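Local coordinates for peptidoglycan recognition protein 3 (Branchiostoma belcheri tsingtauense, PDB 4Z8I) that probably cleaves peptidoglycan as a zinc-dependent N-acetylmuramoyl-L-alanine amidase and carries a fused chitin-binding domain that augments its activity, at residues A[9-14]-A[23-28]; A[31-36]-A[45-50]; A[130-135]-A[174-179]. One frame throughout, in Å; residues are numbered along the deposited sequence.

Interaction 1: A[9-14]-A[23-28]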
ATOM      1  N   GLY A   9      18.609  15.927   4.828  1.00 42.98           N
ATOM      2  CA  GLY A   9      18.895  14.674   5.503  1.00 44.68           C
ATOM      3  C   GLY A   9      19.137  14.808   6.995  1.00 48.19           C
ATOM      4  O   GLY A   9      19.536  13.845   7.656  1.00 36.53           O
ATOM      5  N   ARG A  10      18.897  16.000   7.530  1.00 47.02           N
ATOM      6  CA  ARG A  10      19.072  16.235   8.956  1.00 37.13           C
ATOM      7  C   ARG A  10      17.750  16.075   9.706  1.00 48.96           C
ATOM      8  O   ARG A  10      16.681  16.048   9.095  1.00 56.93           O
ATOM      9  CB  ARG A  10      19.686  17.613   9.198  1.00 60.38           C
ATOM     10  CG  ARG A  10      20.940  17.858   8.366  1.00 56.53           C
ATOM     11  CD  ARG A  10      22.067  18.473   9.181  1.00 64.86           C
ATOM     12  NE  ARG A  10      22.538  17.575  10.232  1.00 68.74           N
ATOM     13  CZ  ARG A  10      23.572  17.829  11.028  1.00 62.19           C
ATOM     14  NH1 ARG A  10      24.256  18.959  10.894  1.00 66.06           N
ATOM     15  NH2 ARG A  10      23.924  16.953  11.958  1.00 47.20           N
ATOM     16  N   CYS A  11      17.831  15.955  11.027  1.00 52.68           N
ATOM     17  CA  CYS A  11      16.658  15.666  11.847  1.00 52.68           C
ATOM     18  C   CYS A  11      16.947  15.958  13.314  1.00 49.42           C
ATOM     19  O   CYS A  11      18.054  16.361  13.666  1.00 49.10           O
ATOM     20  CB  CYS A  11      16.255  14.198  11.688  1.00 45.22           C
ATOM     21  SG  CYS A  11      17.517  13.028  12.269  1.00 44.89           S
ATOM     22  N   GLY A  12      15.951  15.745  14.169  1.00 39.72           N
ATOM     23  CA  GLY A  12      16.111  15.978  15.592  1.00 48.19           C
ATOM     24  C   GLY A  12      15.603  17.335  16.041  1.00 62.99           C
ATOM     25  O   GLY A  12      15.003  18.068  15.254  1.00 75.53           O
ATOM     26  N   PRO A  13      15.844  17.676  17.315  1.00 58.96           N
ATOM     27  CA  PRO A  13      15.372  18.921  17.931  1.00 66.73           C
ATOM     28  C   PRO A  13      16.175  20.149  17.502  1.00 68.73           C
ATOM     29  O   PRO A  13      15.750  21.273  17.771  1.00 78.80           O
ATOM     30  CB  PRO A  13      15.570  18.657  19.425  1.00 61.38           C
ATOM     31  CG  PRO A  13      16.710  17.709  19.482  1.00 43.11           C
ATOM     32  CD  PRO A  13      16.567  16.826  18.277  1.00 59.09           C
ATOM     33  N   ASN A  14      17.313  19.938  16.847  1.00 62.94           N
ATOM     34  CA  ASN A  14      18.144  21.044  16.379  1.00 53.17           C
ATOM     35  C   ASN A  14      17.882  21.401  14.916  1.00 69.94           C
ATOM     36  O   ASN A  14      18.176  22.512  14.474  1.00 66.39           O
ATOM     37  CB  ASN A  14      19.628  20.734  16.584  1.00 48.64           C
ATOM     38  CG  ASN A  14      20.013  20.657  18.049  1.00 67.33           C
ATOM     39  OD1 ASN A  14      19.340  21.221  18.912  1.00 73.91           O
ATOM     40  ND2 ASN A  14      21.107  19.962  18.335  1.00 69.33           N
ATOM     41  N   GLY A  23      12.478  17.502  13.776  1.00 71.06           N
ATOM     42  CA  GLY A  23      12.528  16.997  12.418  1.00 59.71           C
ATOM     43  C   GLY A  23      12.621  15.485  12.443  1.00 60.94           C
ATOM     44  O   GLY A  23      13.358  14.916  13.249  1.00 62.66           O
ATOM     45  N   GLU A  24      11.872  14.828  11.565  1.00 57.94           N
ATOM     46  CA  GLU A  24      11.804  13.373  11.582  1.00 52.76           C
ATOM     47  C   GLU A  24      12.511  12.751  10.383  1.00 50.64           C
ATOM     48  O   GLU A  24      13.341  13.390   9.739  1.00 48.65           O
ATOM     49  CB  GLU A  24      10.347  12.914  11.642  1.00 62.00           C
ATOM     50  CG  GLU A  24       9.560  13.533  12.789  1.00 61.58           C
ATOM     51  CD  GLU A  24       8.135  13.021  12.871  1.00 68.65           C
ATOM     52  OE1 GLU A  24       7.709  12.276  11.961  1.00 53.30           O
ATOM     53  OE2 GLU A  24       7.441  13.365  13.852  1.00 70.46           O
ATOM     54  N   CYS A  25      12.179  11.498  10.092  1.00 30.91           N
ATOM     55  CA  CYS A  25      12.789  10.794   8.973  1.00 40.14           C
ATOM     56  C   CYS A  25      11.746  10.014   8.183  1.00 39.01           C
ATOM     57  O   CYS A  25      10.786   9.495   8.751  1.00 46.13           O
ATOM     58  CB  CYS A  25      13.897   9.858   9.465  1.00 36.20           C
ATOM     59  SG  CYS A  25      15.359  10.708  10.115  1.00 61.10           S
ATOM     60  N   ASN A  26      11.942   9.947   6.870  1.00 39.05           N
ATOM     61  CA  ASN A  26      11.063   9.202   5.975  1.00 47.21           C
ATOM     62  C   ASN A  26      11.045   7.714   6.318  1.00 62.34           C
ATOM     63  O   ASN A  26      12.048   7.022   6.136  1.00 71.37           O
ATOM     64  CB  ASN A  26      11.518   9.408   4.527  1.00 45.99           C
ATOM     65  CG  ASN A  26      10.592   8.759   3.518  1.00 54.84           C
ATOM     66  OD1 ASN A  26       9.472   8.361   3.840  1.00 70.14           O
ATOM     67  ND2 ASN A  26      11.057   8.659   2.280  1.00 56.51           N
ATOM     68  N   PRO A  27       9.898   7.219   6.811  1.00 64.96           N
ATOM     69  CA  PRO A  27       9.750   5.835   7.279  1.00 52.40           C
ATOM     70  C   PRO A  27      10.023   4.833   6.170  1.00 46.29           C
ATOM     71  O   PRO A  27      10.418   3.697   6.431  1.00 46.34           O
ATOM     72  CB  PRO A  27       8.271   5.758   7.678  1.00 33.20           C
ATOM     73  CG  PRO A  27       7.852   7.164   7.904  1.00 30.96           C
ATOM     74  CD  PRO A  27       8.639   7.976   6.928  1.00 47.71           C
ATOM     75  N   HIS A  28       9.820   5.269   4.934  1.00 41.49           N
ATOM     76  CA  HIS A  28       9.897   4.383   3.786  1.00 37.43           C
ATOM     77  C   HIS A  28      11.219   4.560   3.046  1.00 30.97           C
ATOM     78  O   HIS A  28      11.396   4.066   1.932  1.00 55.63           O
ATOM     79  CB  HIS A  28       8.701   4.645   2.876  1.00 53.89           C
ATOM     80  CG  HIS A  28       7.418   4.824   3.627  1.00 60.51           C
ATOM     81  ND1 HIS A  28       6.529   3.793   3.842  1.00 55.80           N
ATOM     82  CD2 HIS A  28       6.889   5.910   4.241  1.00 67.82           C
ATOM     83  CE1 HIS A  28       5.501   4.239   4.543  1.00 62.56           C
ATOM     84  NE2 HIS A  28       5.696   5.520   4.799  1.00 71.61           N
TER
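Gly12 and Gly23 face each other as an antiparallel hydrogen-bonded pair. Gly12 N donates to Gly23 O at 2.9 Å, and this bond is almost straight, with an N-H...O angle of 175°. The return bond, Gly23 N to Gly12 O, is 3.0 Å long but bent to 145°. Its donor stands above the plane of the Gly12 carbonyl. The bridge is single, and the two chains run at a wide angle to each other.

The close side of the contact belongs to Cys11 and Cys25. The bond from CA to CB of Cys11 points at the other segment. Its CB sits against two successive carbonyls, 3.4 Å from Gly23 O and 3.6 Å from Glu24 O. Its SG lies between its own backbone N and carbonyl carbon (chi1 63°), which is the crowded position. From there it meets Cys25 SG sulfur to sulfur at 3.8 Å. This is a nonbonded contact between two neighbouring disulfides, because Cys11 is bonded to Cys34 and Cys25 to Cys40. Both pairings follow the order of the hevein fold, in which cystines stand in for a large hydrophobic core. The sequence is consistent with a hevein-like chitin-binding domain. Gly12 has a positive phi, a backbone shape that suits glycine.

The other side is looser. Pro13 and Asn14, beyond the bridge, turn away from 23-28, make no contact with it and are exposed. Arg10 also turns away, and its guanidinium makes a cation-pi contact with Trp39. Glu24 points away as well, and its side chain touches Arg4 and Tyr55. Beyond Cys25 the chain moves off into an Asx turn, where Asn26 OD1 accepts from His28 N at 3.3 Å.

Interaction 2: A[31-36]-A[45-50]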
ATOM      1  N   ASP A  31      17.300   5.286   5.048  1.00 54.20           N
ATOM      2  CA  ASP A  31      17.747   6.043   6.215  1.00 46.15           C
ATOM      3  C   ASP A  31      16.562   6.576   7.021  1.00 37.60           C
ATOM      4  O   ASP A  31      16.193   7.745   6.893  1.00 43.30           O
ATOM      5  CB  ASP A  31      18.652   7.207   5.791  1.00 28.91           C
ATOM      6  CG  ASP A  31      19.934   6.741   5.122  1.00 53.77           C
ATOM      7  OD1 ASP A  31      20.752   6.077   5.793  1.00 47.69           O
ATOM      8  OD2 ASP A  31      20.130   7.051   3.928  1.00 55.55           O
ATOM      9  N   HIS A  32      15.981   5.725   7.862  1.00 32.50           N
ATOM     10  CA  HIS A  32      14.761   6.083   8.589  1.00 33.57           C
ATOM     11  C   HIS A  32      14.961   6.267  10.093  1.00 39.71           C
ATOM     12  O   HIS A  32      13.989   6.360  10.844  1.00 36.05           O
ATOM     13  CB  HIS A  32      13.676   5.035   8.342  1.00 27.55           C
ATOM     14  CG  HIS A  32      14.163   3.626   8.465  1.00 37.18           C
ATOM     15  ND1 HIS A  32      14.832   3.164   9.580  1.00 40.94           N
ATOM     16  CD2 HIS A  32      14.077   2.573   7.617  1.00 40.05           C
ATOM     17  CE1 HIS A  32      15.141   1.890   9.410  1.00 40.00           C
ATOM     18  NE2 HIS A  32      14.690   1.508   8.229  1.00 30.83           N
ATOM     19  N   CYS A  33      16.214   6.319  10.531  1.00 28.46           N
ATOM     20  CA  CYS A  33      16.508   6.511  11.944  1.00 29.18           C
ATOM     21  C   CYS A  33      17.187   7.848  12.198  1.00 43.94           C
ATOM     22  O   CYS A  33      18.188   8.177  11.563  1.00 36.33           O
ATOM     23  CB  CYS A  33      17.395   5.382  12.464  1.00 32.07           C
ATOM     24  SG  CYS A  33      16.623   3.754  12.435  1.00 37.99           S
ATOM     25  N   CYS A  34      16.640   8.617  13.133  1.00 39.21           N
ATOM     26  CA  CYS A  34      17.242   9.882  13.524  1.00 42.49           C
ATOM     27  C   CYS A  34      18.218   9.640  14.669  1.00 44.92           C
ATOM     28  O   CYS A  34      17.811   9.245  15.761  1.00 57.95           O
ATOM     29  CB  CYS A  34      16.160  10.873  13.954  1.00 42.69           C
ATOM     30  SG  CYS A  34      16.715  12.586  14.084  1.00 74.15           S
ATOM     31  N   SER A  35      19.501   9.877  14.417  1.00 45.25           N
ATOM     32  CA  SER A  35      20.552   9.572  15.387  1.00 54.15           C
ATOM     33  C   SER A  35      20.766  10.685  16.413  1.00 54.76           C
ATOM     34  O   SER A  35      20.032  11.675  16.431  1.00 52.41           O
ATOM     35  CB  SER A  35      21.868   9.285  14.661  1.00 44.38           C
ATOM     36  OG  SER A  35      22.366  10.454  14.033  1.00 43.01           O
ATOM     37  N   GLU A  36      21.773  10.504  17.268  1.00 45.29           N
ATOM     38  CA  GLU A  36      22.161  11.505  18.260  1.00 50.07           C
ATOM     39  C   GLU A  36      22.584  12.801  17.591  1.00 55.95           C
ATOM     40  O   GLU A  36      22.311  13.895  18.086  1.00 63.68           O
ATOM     41  CB  GLU A  36      23.350  11.005  19.085  1.00 65.78           C
ATOM     42  CG  GLU A  36      23.035   9.971  20.147  1.00 78.25           C
ATOM     43  CD  GLU A  36      24.294   9.414  20.780  1.00 74.85           C
ATOM     44  OE1 GLU A  36      25.394   9.834  20.363  1.00 75.76           O
ATOM     45  OE2 GLU A  36      24.185   8.560  21.685  1.00 77.28           O
ATOM     46  N   SER A  45      23.609   1.893  14.939  1.00 52.16           N
ATOM     47  CA  SER A  45      23.974   3.022  15.788  1.00 45.03           C
ATOM     48  C   SER A  45      22.980   4.176  15.665  1.00 52.24           C
ATOM     49  O   SER A  45      22.751   4.913  16.622  1.00 62.61           O
ATOM     50  CB  SER A  45      25.378   3.512  15.437  1.00 50.86           C
ATOM     51  OG  SER A  45      25.415   4.063  14.131  1.00 58.26           O
ATOM     52  N   HIS A  46      22.395   4.331  14.481  1.00 59.13           N
ATOM     53  CA  HIS A  46      21.421   5.390  14.240  1.00 53.17           C
ATOM     54  C   HIS A  46      20.060   5.047  14.838  1.00 58.40           C
ATOM     55  O   HIS A  46      19.238   5.932  15.074  1.00 52.29           O
ATOM     56  CB  HIS A  46      21.255   5.640  12.736  1.00 51.32           C
ATOM     57  CG  HIS A  46      22.515   6.048  12.040  1.00 36.64           C
ATOM     58  ND1 HIS A  46      23.233   5.189  11.237  1.00 42.82           N
ATOM     59  CD2 HIS A  46      23.181   7.227  12.018  1.00 39.24           C
ATOM     60  CE1 HIS A  46      24.289   5.819  10.754  1.00 41.40           C
ATOM     61  NE2 HIS A  46      24.282   7.057  11.213  1.00 38.66           N
ATOM     62  N   CYS A  47      19.824   3.761  15.079  1.00 70.03           N
ATOM     63  CA  CYS A  47      18.488   3.287  15.436  1.00 61.39           C
ATOM     64  C   CYS A  47      18.333   2.878  16.898  1.00 59.40           C
ATOM     65  O   CYS A  47      17.221   2.883  17.426  1.00 56.82           O
ATOM     66  CB  CYS A  47      18.090   2.113  14.540  1.00 54.28           C
ATOM     67  SG  CYS A  47      18.151   2.458  12.767  1.00 63.32           S
ATOM     68  N   THR A  48      19.439   2.523  17.548  1.00 60.14           N
ATOM     69  CA  THR A  48      19.374   1.932  18.886  1.00 51.03           C
ATOM     70  C   THR A  48      19.972   2.776  20.010  1.00 58.17           C
ATOM     71  O   THR A  48      20.000   2.336  21.160  1.00 70.79           O
ATOM     72  CB  THR A  48      20.046   0.547  18.923  1.00 55.25           C
ATOM     73  OG1 THR A  48      21.461   0.691  18.743  1.00 57.74           O
ATOM     74  CG2 THR A  48      19.488  -0.332  17.832  1.00 44.44           C
ATOM     75  N   CYS A  49      20.454   3.973  19.692  1.00 43.31           N
ATOM     76  CA  CYS A  49      20.951   4.870  20.733  1.00 38.53           C
ATOM     77  C   CYS A  49      19.789   5.299  21.624  1.00 54.08           C
ATOM     78  O   CYS A  49      18.622   5.131  21.259  1.00 57.22           O
ATOM     79  CB  CYS A  49      21.645   6.094  20.131  1.00 49.39           C
ATOM     80  SG  CYS A  49      20.559   7.504  19.828  1.00114.88           S
ATOM     81  N   SER A  50      20.105   5.846  22.793  1.00 66.07           N
ATOM     82  CA  SER A  50      19.077   6.193  23.768  1.00 58.96           C
ATOM     83  C   SER A  50      18.186   7.334  23.284  1.00 40.55           C
ATOM     84  O   SER A  50      17.000   7.382  23.606  1.00 52.11           O
ATOM     85  CB  SER A  50      19.714   6.550  25.114  1.00 51.88           C
ATOM     86  OG  SER A  50      18.722   6.769  26.103  1.00 59.47           O
TER
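Ser35 OG is gripped by two weak hydrogen bonds, from Trp37 N and to Trp39 O, while the CB of the same residue packs on His46. Ser35 CB lies 3.6 Å from His46 CD2, at the edge of the ring and near its plane. Ser35 OG is also at that edge. Ser45 OG stands over one face of the ring, offset toward the rim. At the polar end of the ring, His46 ND1 is hydrogen-bonded to Glu43 N, which helps fix how the imidazole is turned.

The covalent tie is the disulfide from Cys33 SG to Cys47 SG, 2.0 Å long, with a right-handed torsion of 97° about the S-S bond. Each sulfur sits beside its own backbone N, anti to the carbonyl carbon (chi1 -65° for Cys33 and -56° for Cys47). Cys33 CB also rests 3.2 Å from His46 O. The bond fastens the short, weakly bonded helix 44-48 onto the central strand of the small antiparallel sheet of what is probably a hevein-like domain. His32 and Cys33 form a classic beta bulge opposite Gly41, on the neighbouring strand 40-41.

Further along, Glu36 CG touches Cys49 SG at 3.5 Å. The glutamate chain runs extended past CG, and its OE2 reaches 3.9 Å from Cys49 CB. Cys49 is itself bonded to Cys52.

Interaction 3: A[130-135]-A[174-179]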
ATOM      1  N   PHE A 130      -4.837  -6.975  -2.229  1.00 23.87           N
ATOM      2  CA  PHE A 130      -5.160  -6.043  -1.156  1.00 24.06           C
ATOM      3  C   PHE A 130      -6.149  -4.990  -1.631  1.00 33.02           C
ATOM      4  O   PHE A 130      -6.201  -4.660  -2.818  1.00 40.12           O
ATOM      5  CB  PHE A 130      -3.899  -5.356  -0.634  1.00 25.12           C
ATOM      6  CG  PHE A 130      -2.919  -6.290   0.011  1.00 40.00           C
ATOM      7  CD1 PHE A 130      -3.077  -6.676   1.333  1.00 41.76           C
ATOM      8  CD2 PHE A 130      -1.832  -6.774  -0.702  1.00 39.72           C
ATOM      9  CE1 PHE A 130      -2.173  -7.532   1.931  1.00 35.24           C
ATOM     10  CE2 PHE A 130      -0.923  -7.632  -0.110  1.00 37.25           C
ATOM     11  CZ  PHE A 130      -1.093  -8.013   1.208  1.00 34.90           C
ATOM     12  N   LEU A 131      -6.935  -4.464  -0.699  1.00 35.46           N
ATOM     13  CA  LEU A 131      -7.826  -3.355  -1.008  1.00 32.18           C
ATOM     14  C   LEU A 131      -7.509  -2.172  -0.103  1.00 31.03           C
ATOM     15  O   LEU A 131      -6.853  -2.323   0.920  1.00 31.06           O
ATOM     16  CB  LEU A 131      -9.296  -3.766  -0.890  1.00 36.49           C
ATOM     17  CG  LEU A 131      -9.759  -4.861  -1.859  1.00 32.76           C
ATOM     18  CD1 LEU A 131      -9.605  -6.235  -1.232  1.00 30.64           C
ATOM     19  CD2 LEU A 131     -11.195  -4.647  -2.323  1.00 19.65           C
ATOM     20  N   VAL A 132      -7.950  -0.987  -0.503  1.00 48.48           N
ATOM     21  CA  VAL A 132      -7.708   0.225   0.264  1.00 43.07           C
ATOM     22  C   VAL A 132      -8.979   1.054   0.255  1.00 34.01           C
ATOM     23  O   VAL A 132      -9.566   1.276  -0.806  1.00 41.93           O
ATOM     24  CB  VAL A 132      -6.551   1.056  -0.336  1.00 45.57           C
ATOM     25  CG1 VAL A 132      -6.463   2.410   0.335  1.00 50.90           C
ATOM     26  CG2 VAL A 132      -5.229   0.315  -0.198  1.00 37.71           C
ATOM     27  N   GLY A 133      -9.419   1.486   1.431  1.00 29.92           N
ATOM     28  CA  GLY A 133     -10.612   2.305   1.535  1.00 23.70           C
ATOM     29  C   GLY A 133     -10.276   3.744   1.875  1.00 43.55           C
ATOM     30  O   GLY A 133      -9.170   4.041   2.328  1.00 49.27           O
ATOM     31  N   ASN A 134     -11.234   4.642   1.663  1.00 45.52           N
ATOM     32  CA  ASN A 134     -11.045   6.049   1.994  1.00 33.15           C
ATOM     33  C   ASN A 134     -10.941   6.264   3.499  1.00 36.73           C
ATOM     34  O   ASN A 134     -10.645   7.369   3.955  1.00 38.82           O
ATOM     35  CB  ASN A 134     -12.172   6.901   1.401  1.00 44.57           C
ATOM     36  CG  ASN A 134     -11.893   7.332  -0.030  1.00 52.01           C
ATOM     37  OD1 ASN A 134     -10.901   6.924  -0.634  1.00 57.81           O
ATOM     38  ND2 ASN A 134     -12.773   8.163  -0.579  1.00 42.50           N
ATOM     39  N   ASP A 135     -11.184   5.199   4.262  1.00 40.07           N
ATOM     40  CA  ASP A 135     -11.007   5.223   5.710  1.00 35.42           C
ATOM     41  C   ASP A 135      -9.525   5.163   6.066  1.00 47.99           C
ATOM     42  O   ASP A 135      -9.152   5.258   7.236  1.00 47.85           O
ATOM     43  CB  ASP A 135     -11.751   4.058   6.366  1.00 35.15           C
ATOM     44  CG  ASP A 135     -11.171   2.704   5.987  1.00 53.84           C
ATOM     45  OD1 ASP A 135     -10.602   2.585   4.881  1.00 56.04           O
ATOM     46  OD2 ASP A 135     -11.291   1.757   6.796  1.00 48.10           O
ATOM     47  N   ALA A 174      -6.211  11.279   1.049  1.00 40.53           N
ATOM     48  CA  ALA A 174      -4.763  11.231   1.207  1.00 31.51           C
ATOM     49  C   ALA A 174      -4.354  10.041   2.064  1.00 38.28           C
ATOM     50  O   ALA A 174      -3.284   9.463   1.872  1.00 57.09           O
ATOM     51  CB  ALA A 174      -4.252  12.526   1.812  1.00 39.63           C
ATOM     52  N   SER A 175      -5.219   9.672   3.005  1.00 31.25           N
ATOM     53  CA  SER A 175      -4.961   8.523   3.870  1.00 48.24           C
ATOM     54  C   SER A 175      -4.958   7.212   3.086  1.00 42.76           C
ATOM     55  O   SER A 175      -4.200   6.296   3.399  1.00 52.53           O
ATOM     56  CB  SER A 175      -5.981   8.461   5.008  1.00 26.71           C
ATOM     57  OG  SER A 175      -7.300   8.349   4.508  1.00 65.39           O
ATOM     58  N   ALA A 176      -5.806   7.129   2.065  1.00 38.43           N
ATOM     59  CA  ALA A 176      -5.854   5.945   1.212  1.00 42.32           C
ATOM     60  C   ALA A 176      -4.561   5.803   0.411  1.00 30.95           C
ATOM     61  O   ALA A 176      -3.967   4.720   0.351  1.00 34.64           O
ATOM     62  CB  ALA A 176      -7.059   6.009   0.287  1.00 24.16           C
ATOM     63  N   ILE A 177      -4.131   6.907  -0.196  1.00 31.80           N
ATOM     64  CA  ILE A 177      -2.880   6.960  -0.944  1.00 40.25           C
ATOM     65  C   ILE A 177      -1.699   6.575  -0.057  1.00 52.18           C
ATOM     66  O   ILE A 177      -0.873   5.730  -0.422  1.00 61.02           O
ATOM     67  CB  ILE A 177      -2.627   8.376  -1.492  1.00 36.82           C
ATOM     68  CG1 ILE A 177      -3.887   8.934  -2.166  1.00 41.34           C
ATOM     69  CG2 ILE A 177      -1.439   8.379  -2.439  1.00 41.56           C
ATOM     70  CD1 ILE A 177      -4.348   8.146  -3.369  1.00 55.01           C
ATOM     71  N   ALA A 178      -1.629   7.207   1.111  1.00 47.07           N
ATOM     72  CA  ALA A 178      -0.579   6.932   2.083  1.00 36.95           C
ATOM     73  C   ALA A 178      -0.564   5.464   2.485  1.00 37.91           C
ATOM     74  O   ALA A 178       0.501   4.851   2.603  1.00 50.60           O
ATOM     75  CB  ALA A 178      -0.757   7.808   3.305  1.00 31.76           C
ATOM     76  N   ALA A 179      -1.751   4.903   2.690  1.00 35.09           N
ATOM     77  CA  ALA A 179      -1.871   3.499   3.067  1.00 42.25           C
ATOM     78  C   ALA A 179      -1.367   2.573   1.962  1.00 47.57           C
ATOM     79  O   ALA A 179      -0.698   1.578   2.240  1.00 52.02           O
ATOM     80  CB  ALA A 179      -3.302   3.166   3.428  1.00 31.61           C
TER
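Val132 and Ala176 meet where helix 174-190 packs on the mixed beta-sheet of the amidase domain. Val132 CG1 is the branch that does the touching. It lies anti to its backbone N (chi1 171°) and reaches the helix at 3.6 Å from Ala176 CB and 3.4 Å from Ala176 O. Ala179, one turn further on, comes in more loosely, with its CB 4.5 Å from the same methyl. The small alanines let the helix come close to the strand. Ala176 CB also faces the backbone at Gly133, 3.5 Å from Gly133 O. Asn134 OD1 approaches that methyl at 4.1 Å.

The next shell positions the strand. Strand 130-132 is bonded through Val132 to Cys162 and Met164 on one side, and through Leu131 to Tyr139 on the other. The Val132 side chain packs beside Ile161 and Phe163 of strand 158-163. Leu131 packs on Ile113 of helix 103-120, so the strand has helices against both of its faces.

Residues 134-135 are linked to the start of the helix without a direct hydrogen bond between the two segments. Asp135 OD2 is hydrogen-bonded to Tyr139 OH and to Asn137 ND2, which steadies this part of the chain. The zinc ion is about 13 Å from the Val132 side chain, and the contact joins the sheet to helix 174-190. Ser175 OG stands 3.5 Å from Asn134 O, and both atoms are hydrogen-bonded to Thr173 OG1.

How the interactions relate
The three contacts follow one another along the chain, and none encloses another. Interaction 1 closes the loop 15-22 near the N terminus. Interaction 2 closes 37-44, which includes strand 40-41. The two touch through the Cys11-Cys34 disulfide. The disulfides 11-34, 25-40 and 33-47 overlap in sequence, each crossing the next, and bind the chitin-binding domain into one unit. Interaction 3 lies in the amidase domain, its centre about 24 Å from that of interaction 1. It closes the much longer excursion 136-173, which supplies strands 138-140 and 158-163. A weak hydrogen bond between His28 ND1 and Ser185 OG links segment 23-28 to helix 174-190.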